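Local coordinates for protein putative monooxygenase Rv0793 (Mycobacterium tuberculosis, PDB 1Y0H) that is a putative homodimeric monooxygenase that might take part in antibiotic biosynthesis or may scavenge reactive oxygen species, at residues G1-P14 with G51-L65. Numbering follows the deposited sequence.
Sequences GMTSPVAVIARFMP and GELVLFERYRSRIAL. Residue 1 of segment 1-14 comes from a tag, linker or insertion.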
ATOM      1  N   GLY A   1     -19.322   3.889  -1.062  1.00 17.41           N
ATOM      2  CA  GLY A   1     -20.364   2.917  -0.593  1.00 16.51           C
ATOM      3  C   GLY A   1     -19.898   1.471  -0.665  1.00 16.11           C
ATOM      4  O   GLY A   1     -18.719   1.206  -0.898  1.00 16.11           O
ATOM      5  N   MET A   2     -20.829   0.540  -0.481  1.00 15.48           N
ATOM      6  CA  MET A   2     -20.480  -0.884  -0.408  1.00 15.47           C
ATOM      7  C   MET A   2     -20.097  -1.480  -1.758  1.00 14.74           C
ATOM      8  O   MET A   2     -19.408  -2.505  -1.819  1.00 13.77           O
ATOM      9  CB  MET A   2     -21.603  -1.691   0.252  1.00 15.75           C
ATOM     10  CG  MET A   2     -21.109  -2.731   1.245  1.00 19.79           C
ATOM     11  SD  MET A   2     -20.462  -2.023   2.795  1.00 16.67           S
ATOM     12  CE  MET A   2     -20.775  -3.412   3.864  1.00 21.08           C
ATOM     13  N   THR A   3     -20.528  -0.833  -2.835  1.00 14.20           N
ATOM     14  CA  THR A   3     -20.224  -1.313  -4.184  1.00 14.47           C
ATOM     15  C   THR A   3     -18.934  -0.696  -4.713  1.00 14.21           C
ATOM     16  O   THR A   3     -18.476  -1.053  -5.801  1.00 15.11           O
ATOM     17  CB  THR A   3     -21.370  -1.013  -5.178  1.00 14.26           C
ATOM     18  OG1 THR A   3     -21.436   0.392  -5.422  1.00 15.81           O
ATOM     19  CG2 THR A   3     -22.713  -1.520  -4.637  1.00 13.75           C
ATOM     20  N   SER A   4     -18.355   0.231  -3.957  1.00 13.97           N
ATOM     21  CA  SER A   4     -17.172   0.972  -4.404  1.00 14.53           C
ATOM     22  C   SER A   4     -15.907   0.156  -4.186  1.00 13.60           C
ATOM     23  O   SER A   4     -15.781  -0.510  -3.164  1.00 13.10           O
ATOM     24  CB  SER A   4     -17.038   2.285  -3.628  1.00 15.01           C
ATOM     25  OG  SER A   4     -18.231   3.043  -3.734  1.00 18.04           O
ATOM     26  N   PRO A   5     -14.941   0.246  -5.124  1.00 13.85           N
ATOM     27  CA  PRO A   5     -13.669  -0.447  -4.906  1.00 13.71           C
ATOM     28  C   PRO A   5     -12.943  -0.002  -3.644  1.00 14.05           C
ATOM     29  O   PRO A   5     -13.096   1.138  -3.180  1.00 13.96           O
ATOM     30  CB  PRO A   5     -12.834  -0.081  -6.141  1.00 14.32           C
ATOM     31  CG  PRO A   5     -13.808   0.378  -7.152  1.00 14.73           C
ATOM     32  CD  PRO A   5     -14.975   0.955  -6.416  1.00 14.09           C
ATOM     33  N   VAL A   6     -12.161  -0.926  -3.098  1.00 13.16           N
ATOM     34  CA  VAL A   6     -11.393  -0.667  -1.897  1.00 13.29           C
ATOM     35  C   VAL A   6     -10.033  -1.300  -2.057  1.00 13.64           C
ATOM     36  O   VAL A   6      -9.848  -2.181  -2.903  1.00 13.91           O
ATOM     37  CB  VAL A   6     -12.086  -1.225  -0.592  1.00 13.40           C
ATOM     38  CG1 VAL A   6     -13.415  -0.552  -0.339  1.00 16.05           C
ATOM     39  CG2 VAL A   6     -12.227  -2.770  -0.608  1.00 14.63           C
ATOM     40  N   ALA A   7      -9.085  -0.834  -1.249  1.00 13.04           N
ATOM     41  CA  ALA A   7      -7.782  -1.484  -1.142  1.00 12.33           C
ATOM     42  C   ALA A   7      -7.466  -1.789   0.327  1.00 12.47           C
ATOM     43  O   ALA A   7      -8.082  -1.253   1.232  1.00 13.04           O
ATOM     44  CB  ALA A   7      -6.675  -0.625  -1.783  1.00 12.96           C
ATOM     45  N   VAL A   8      -6.490  -2.660   0.557  1.00 11.58           N
ATOM     46  CA  VAL A   8      -6.069  -2.988   1.908  1.00 12.52           C
ATOM     47  C   VAL A   8      -4.555  -3.072   1.898  1.00 12.14           C
ATOM     48  O   VAL A   8      -3.960  -3.624   0.960  1.00 12.64           O
ATOM     49  CB  VAL A   8      -6.626  -4.367   2.373  1.00 12.47           C
ATOM     50  CG1 VAL A   8      -6.199  -4.685   3.807  1.00 13.98           C
ATOM     51  CG2 VAL A   8      -8.141  -4.410   2.253  1.00 12.90           C
ATOM     52  N   ILE A   9      -3.937  -2.481   2.917  1.00 12.17           N
ATOM     53  CA  ILE A   9      -2.521  -2.716   3.177  1.00 12.97           C
ATOM     54  C   ILE A   9      -2.460  -3.545   4.445  1.00 11.77           C
ATOM     55  O   ILE A   9      -3.062  -3.185   5.452  1.00 12.47           O
ATOM     56  CB  ILE A   9      -1.734  -1.400   3.390  1.00 13.51           C
ATOM     57  CG1 ILE A   9      -1.757  -0.559   2.126  1.00 15.04           C
ATOM     58  CG2 ILE A   9      -0.262  -1.691   3.807  1.00 13.94           C
ATOM     59  CD1 ILE A   9      -1.258   0.888   2.338  1.00 15.88           C
ATOM     60  N   ALA A  10      -1.718  -4.645   4.397  1.00 10.78           N
ATOM     61  CA  ALA A  10      -1.512  -5.468   5.590  1.00 10.96           C
ATOM     62  C   ALA A  10      -0.016  -5.610   5.782  1.00 11.20           C
ATOM     63  O   ALA A  10       0.694  -6.066   4.870  1.00 12.15           O
ATOM     64  CB  ALA A  10      -2.158  -6.831   5.429  1.00 11.51           C
ATOM     65  N   ARG A  11       0.446  -5.236   6.968  1.00 11.99           N
ATOM     66  CA  ARG A  11       1.878  -5.277   7.308  1.00 12.10           C
ATOM     67  C   ARG A  11       2.134  -6.334   8.365  1.00 11.77           C
ATOM     68  O   ARG A  11       1.432  -6.382   9.388  1.00 12.61           O
ATOM     69  CB  ARG A  11       2.354  -3.909   7.811  1.00 13.09           C
ATOM     70  CG  ARG A  11       1.926  -2.764   6.921  1.00 17.15           C
ATOM     71  CD  ARG A  11       2.598  -1.451   7.307  0.65 20.95           C
ATOM     72  NE  ARG A  11       3.611  -1.121   6.303  0.65 22.42           N
ATOM     73  CZ  ARG A  11       3.587  -0.052   5.511  0.65 24.10           C
ATOM     74  NH1 ARG A  11       4.549   0.109   4.625  0.65 24.59           N
ATOM     75  NH2 ARG A  11       2.629   0.869   5.605  0.65 22.71           N
ATOM     76  N   PHE A  12       3.147  -7.171   8.113  1.00 10.82           N
ATOM     77  CA  PHE A  12       3.476  -8.301   8.992  1.00 11.08           C
ATOM     78  C   PHE A  12       4.898  -8.166   9.483  1.00 11.34           C
ATOM     79  O   PHE A  12       5.812  -7.967   8.681  1.00 11.17           O
ATOM     80  CB  PHE A  12       3.358  -9.634   8.254  1.00 11.19           C
ATOM     81  CG  PHE A  12       2.037  -9.841   7.574  1.00 10.65           C
ATOM     82  CD1 PHE A  12       1.784  -9.271   6.325  1.00 11.12           C
ATOM     83  CD2 PHE A  12       1.052 -10.615   8.180  1.00 10.42           C
ATOM     84  CE1 PHE A  12       0.538  -9.458   5.704  1.00 12.48           C
ATOM     85  CE2 PHE A  12      -0.178 -10.823   7.561  1.00 13.17           C
ATOM     86  CZ  PHE A  12      -0.436 -10.241   6.329  1.00 12.82           C
ATOM     87  N   MET A  13       5.083  -8.301  10.794  1.00 11.74           N
ATOM     88  CA  MET A  13       6.408  -8.188  11.379  1.00 12.34           C
ATOM     89  C   MET A  13       6.780  -9.524  12.036  1.00 12.16           C
ATOM     90  O   MET A  13       6.551  -9.733  13.228  1.00 13.01           O
ATOM     91  CB  MET A  13       6.471  -6.992  12.349  1.00 13.84           C
ATOM     92  CG  MET A  13       6.316  -5.621  11.684  1.00 14.24           C
ATOM     93  SD  MET A  13       4.598  -5.235  11.181  1.00 16.14           S
ATOM     94  CE  MET A  13       4.669  -3.453  10.932  1.00 18.52           C
ATOM     95  N   PRO A  14       7.331 -10.463  11.243  1.00 11.85           N
ATOM     96  CA  PRO A  14       7.625 -11.781  11.790  1.00 11.61           C
ATOM     97  C   PRO A  14       8.762 -11.766  12.782  1.00 11.50           C
ATOM     98  O   PRO A  14       9.644 -10.904  12.714  1.00 11.47           O
ATOM     99  CB  PRO A  14       8.044 -12.598  10.559  1.00 11.58           C
ATOM    100  CG  PRO A  14       8.557 -11.599   9.597  1.00 11.45           C
ATOM    101  CD  PRO A  14       7.693 -10.368   9.814  1.00 11.61           C
ATOM    102  N   GLY A  51      12.372  -5.828   7.558  1.00 20.19           N
ATOM    103  CA  GLY A  51      11.688  -6.090   8.821  1.00 19.40           C
ATOM    104  C   GLY A  51      10.225  -6.487   8.681  1.00 18.93           C
ATOM    105  O   GLY A  51       9.665  -7.115   9.578  1.00 19.37           O
ATOM    106  N   GLU A  52       9.610  -6.112   7.562  1.00 17.99           N
ATOM    107  CA  GLU A  52       8.192  -6.385   7.325  1.00 17.61           C
ATOM    108  C   GLU A  52       7.942  -7.080   6.001  1.00 16.07           C
ATOM    109  O   GLU A  52       8.638  -6.836   5.007  1.00 16.38           O
ATOM    110  CB  GLU A  52       7.378  -5.087   7.245  1.00 17.90           C
ATOM    111  CG  GLU A  52       7.378  -4.160   8.425  1.00 20.91           C
ATOM    112  CD  GLU A  52       6.739  -2.825   8.044  1.00 20.73           C
ATOM    113  OE1 GLU A  52       5.727  -2.842   7.304  1.00 26.28           O
ATOM    114  OE2 GLU A  52       7.257  -1.760   8.450  1.00 25.41           O
ATOM    115  N   LEU A  53       6.902  -7.907   5.984  1.00 14.41           N
ATOM    116  CA  LEU A  53       6.296  -8.327   4.739  1.00 13.20           C
ATOM    117  C   LEU A  53       5.003  -7.526   4.599  1.00 12.84           C
ATOM    118  O   LEU A  53       4.344  -7.215   5.593  1.00 13.11           O
ATOM    119  CB  LEU A  53       6.035  -9.838   4.721  1.00 13.24           C
ATOM    120  CG  LEU A  53       7.248 -10.771   4.869  1.00 14.36           C
ATOM    121  CD1 LEU A  53       6.819 -12.191   4.559  1.00 14.65           C
ATOM    122  CD2 LEU A  53       8.399 -10.346   3.951  1.00 14.60           C
ATOM    123  N   VAL A  54       4.674  -7.141   3.373  1.00 11.99           N
ATOM    124  CA  VAL A  54       3.535  -6.251   3.142  1.00 11.46           C
ATOM    125  C   VAL A  54       2.692  -6.800   2.007  1.00 12.02           C
ATOM    126  O   VAL A  54       3.233  -7.146   0.948  1.00 11.89           O
ATOM    127  CB  VAL A  54       4.014  -4.824   2.791  1.00 12.19           C
ATOM    128  CG1 VAL A  54       2.819  -3.903   2.502  1.00 12.67           C
ATOM    129  CG2 VAL A  54       4.908  -4.256   3.928  1.00 11.87           C
ATOM    130  N   LEU A  55       1.384  -6.907   2.247  1.00 11.10           N
ATOM    131  CA  LEU A  55       0.433  -7.217   1.173  1.00 11.76           C
ATOM    132  C   LEU A  55      -0.253  -5.942   0.764  1.00 12.07           C
ATOM    133  O   LEU A  55      -0.688  -5.166   1.617  1.00 11.86           O
ATOM    134  CB  LEU A  55      -0.635  -8.232   1.626  1.00 12.16           C
ATOM    135  CG  LEU A  55      -0.215  -9.698   1.653  1.00 13.30           C
ATOM    136  CD1 LEU A  55      -1.254 -10.452   2.465  1.00 15.38           C
ATOM    137  CD2 LEU A  55      -0.101 -10.299   0.247  1.00 13.35           C
ATOM    138  N   PHE A  56      -0.323  -5.710  -0.544  1.00 11.40           N
ATOM    139  CA  PHE A  56      -1.227  -4.697  -1.059  1.00 12.68           C
ATOM    140  C   PHE A  56      -2.330  -5.414  -1.823  1.00 12.56           C
ATOM    141  O   PHE A  56      -2.056  -6.182  -2.736  1.00 12.75           O
ATOM    142  CB  PHE A  56      -0.507  -3.681  -1.951  1.00 12.72           C
ATOM    143  CG  PHE A  56      -1.333  -2.464  -2.226  1.00 15.54           C
ATOM    144  CD1 PHE A  56      -1.982  -2.302  -3.440  1.00 17.29           C
ATOM    145  CD2 PHE A  56      -1.485  -1.494  -1.255  1.00 18.78           C
ATOM    146  CE1 PHE A  56      -2.770  -1.169  -3.685  1.00 18.96           C
ATOM    147  CE2 PHE A  56      -2.274  -0.356  -1.487  1.00 20.14           C
ATOM    148  CZ  PHE A  56      -2.921  -0.209  -2.707  1.00 17.57           C
ATOM    149  N   GLU A  57      -3.574  -5.144  -1.438  1.00 12.79           N
ATOM    150  CA  GLU A  57      -4.738  -5.851  -1.965  1.00 13.35           C
ATOM    151  C   GLU A  57      -5.737  -4.846  -2.509  1.00 12.78           C
ATOM    152  O   GLU A  57      -5.945  -3.792  -1.917  1.00 12.82           O
ATOM    153  CB  GLU A  57      -5.423  -6.634  -0.844  1.00 13.29           C
ATOM    154  CG  GLU A  57      -4.467  -7.336   0.091  1.00 14.86           C
ATOM    155  CD  GLU A  57      -5.125  -7.918   1.325  1.00 16.03           C
ATOM    156  OE1 GLU A  57      -6.367  -8.167   1.328  1.00 16.95           O
ATOM    157  OE2 GLU A  57      -4.371  -8.145   2.300  1.00 18.83           O
ATOM    158  N   ARG A  58      -6.338  -5.179  -3.647  1.00 11.90           N
ATOM    159  CA  ARG A  58      -7.377  -4.342  -4.238  1.00 11.78           C
ATOM    160  C   ARG A  58      -8.582  -5.205  -4.570  1.00 11.48           C
ATOM    161  O   ARG A  58      -8.435  -6.245  -5.204  1.00 11.30           O
ATOM    162  CB  ARG A  58      -6.868  -3.710  -5.536  1.00 11.93           C
ATOM    163  CG  ARG A  58      -5.826  -2.619  -5.401  1.00 14.18           C
ATOM    164  CD  ARG A  58      -5.496  -2.161  -6.829  1.00 17.90           C
ATOM    165  NE  ARG A  58      -4.499  -1.100  -6.914  1.00 23.11           N
ATOM    166  CZ  ARG A  58      -3.213  -1.298  -7.180  1.00 24.51           C
ATOM    167  NH1 ARG A  58      -2.389  -0.263  -7.241  1.00 26.58           N
ATOM    168  NH2 ARG A  58      -2.747  -2.527  -7.373  1.00 26.15           N
ATOM    169  N   TYR A  59      -9.766  -4.732  -4.172  1.00 10.91           N
ATOM    170  CA  TYR A  59     -11.029  -5.441  -4.358  1.00 11.78           C
ATOM    171  C   TYR A  59     -11.984  -4.567  -5.142  1.00 11.34           C
ATOM    172  O   TYR A  59     -11.952  -3.347  -5.037  1.00 12.01           O
ATOM    173  CB  TYR A  59     -11.625  -5.868  -3.007  1.00 11.42           C
ATOM    174  CG  TYR A  59     -10.689  -6.820  -2.310  1.00 11.52           C
ATOM    175  CD1 TYR A  59     -10.684  -8.176  -2.627  1.00 13.68           C
ATOM    176  CD2 TYR A  59      -9.769  -6.354  -1.370  1.00 13.03           C
ATOM    177  CE1 TYR A  59      -9.779  -9.061  -2.016  1.00 12.56           C
ATOM    178  CE2 TYR A  59      -8.860  -7.234  -0.757  1.00 12.12           C
ATOM    179  CZ  TYR A  59      -8.874  -8.581  -1.099  1.00 13.82           C
ATOM    180  OH  TYR A  59      -7.984  -9.453  -0.498  1.00 13.73           O
ATOM    181  N   ARG A  60     -12.835  -5.211  -5.928  1.00 11.42           N
ATOM    182  CA  ARG A  60     -13.751  -4.498  -6.802  1.00 12.00           C
ATOM    183  C   ARG A  60     -14.844  -3.774  -6.014  1.00 11.66           C
ATOM    184  O   ARG A  60     -15.464  -2.846  -6.523  1.00 12.52           O
ATOM    185  CB  ARG A  60     -14.344  -5.457  -7.841  1.00 12.81           C
ATOM    186  CG  ARG A  60     -13.248  -6.183  -8.628  1.00 15.55           C
ATOM    187  CD  ARG A  60     -13.678  -6.712  -9.994  1.00 21.64           C
ATOM    188  NE  ARG A  60     -12.520  -6.708 -10.895  1.00 25.98           N
ATOM    189  CZ  ARG A  60     -11.607  -7.676 -10.975  1.00 27.12           C
ATOM    190  NH1 ARG A  60     -11.701  -8.769 -10.229  1.00 27.69           N
ATOM    191  NH2 ARG A  60     -10.592  -7.549 -11.818  1.00 28.18           N
ATOM    192  N   SER A  61     -15.066  -4.198  -4.771  1.00 11.40           N
ATOM    193  CA  SER A  61     -16.099  -3.600  -3.907  1.00 11.38           C
ATOM    194  C   SER A  61     -15.790  -3.952  -2.461  1.00 11.60           C
ATOM    195  O   SER A  61     -15.022  -4.876  -2.198  1.00 11.75           O
ATOM    196  CB  SER A  61     -17.492  -4.143  -4.274  1.00 11.24           C
ATOM    197  OG  SER A  61     -17.631  -5.513  -3.911  1.00 11.59           O
ATOM    198  N   ARG A  62     -16.387  -3.220  -1.519  1.00 12.06           N
ATOM    199  CA  ARG A  62     -16.278  -3.599  -0.116  1.00 12.66           C
ATOM    200  C   ARG A  62     -16.909  -4.969   0.134  1.00 12.72           C
ATOM    201  O   ARG A  62     -16.418  -5.742   0.970  1.00 12.52           O
ATOM    202  CB  ARG A  62     -16.905  -2.542   0.801  1.00 13.25           C
ATOM    203  CG  ARG A  62     -16.965  -2.957   2.255  1.00 16.16           C
ATOM    204  CD  ARG A  62     -15.567  -3.187   2.855  1.00 20.32           C
ATOM    205  NE  ARG A  62     -15.665  -3.904   4.127  1.00 24.54           N
ATOM    206  CZ  ARG A  62     -15.386  -3.367   5.315  1.00 28.77           C
ATOM    207  NH1 ARG A  62     -14.966  -2.106   5.402  1.00 30.07           N
ATOM    208  NH2 ARG A  62     -15.516  -4.097   6.415  1.00 28.84           N
ATOM    209  N   ILE A  63     -17.996  -5.262  -0.588  1.00 12.02           N
ATOM    210  CA  ILE A  63     -18.658  -6.564  -0.526  1.00 12.14           C
ATOM    211  C   ILE A  63     -17.653  -7.680  -0.846  1.00 11.54           C
ATOM    212  O   ILE A  63     -17.633  -8.697  -0.178  1.00 12.34           O
ATOM    213  CB  ILE A  63     -19.860  -6.626  -1.485  1.00 11.81           C
ATOM    214  CG1 ILE A  63     -20.963  -5.687  -0.974  1.00 11.45           C
ATOM    215  CG2 ILE A  63     -20.398  -8.039  -1.632  1.00 13.46           C
ATOM    216  CD1 ILE A  63     -21.812  -5.120  -2.078  1.00 13.30           C
ATOM    217  N   ALA A  64     -16.818  -7.449  -1.857  1.00 11.73           N
ATOM    218  CA  ALA A  64     -15.793  -8.418  -2.261  1.00 10.94           C
ATOM    219  C   ALA A  64     -14.761  -8.648  -1.166  1.00 11.57           C
ATOM    220  O   ALA A  64     -14.290  -9.771  -0.992  1.00 11.53           O
ATOM    221  CB  ALA A  64     -15.103  -7.974  -3.558  1.00 11.46           C
ATOM    222  N   LEU A  65     -14.405  -7.581  -0.452  1.00 11.14           N
ATOM    223  CA  LEU A  65     -13.491  -7.691   0.698  1.00 11.02           C
ATOM    224  C   LEU A  65     -14.151  -8.516   1.800  1.00 11.76           C
ATOM    225  O   LEU A  65     -13.503  -9.318   2.446  1.00 11.47           O
ATOM    226  CB  LEU A  65     -13.095  -6.307   1.221  1.00 11.05           C
ATOM    227  CG  LEU A  65     -12.262  -6.279   2.499  1.00 11.18           C
ATOM    228  CD1 LEU A  65     -10.977  -7.059   2.259  1.00 10.50           C
ATOM    229  CD2 LEU A  65     -11.973  -4.842   2.917  1.00 11.77           C
TER
HETATM  230  O   HOH W   1     -18.012  -2.455  -7.947  1.00 27.26           O
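V6 to F12 pair antiparallel with L53 to Y59 as the two central strands of the four-stranded sheet in this ferredoxin-like fold, a fold shared with dimeric alpha+beta barrel proteins. Eight backbone hydrogen bonds join V6 with Y59, V8 with E57, A10 with L55 and F12 with L53; the straightest runs from Y59 N to V6 O (2.9 Å, 179°).

On the face carrying A7, I9 and R11, I9 CG1 meets the F56 ring at its edge, 3.5 Å from CD2, while A7 CB approaches CZ obliquely. This face turns to the second subunit, where F56 stacks on its counterpart F56. Further along the same face, in one of two modelled conformers, the bent R11 side chain gives NE to the syn lone pair of E52 OE1 (2.9 Å), a salt bridge less certain for that reason. The oxygen sits 19° out of the guanidinium plane. M13 CE packs against E52 CD.

The other face carries V8, whose CG2 lies 3.9 Å from L65 CD1 of helix 62-69, and F12, whose CE1 touches L55 CD1; helix 19-35 covers F12 through L22 and L26. Beyond Y59, M2 O accepts a weak bond from I63 N, and S61 OG caps the helix by accepting from A64 N. On the V8 face, L65 CA lies over one face of the Y59 ring, and Y59 OH donates to E57 OE1 at 2.8 Å, meeting the carboxylate on its anti side and 34° out of its plane.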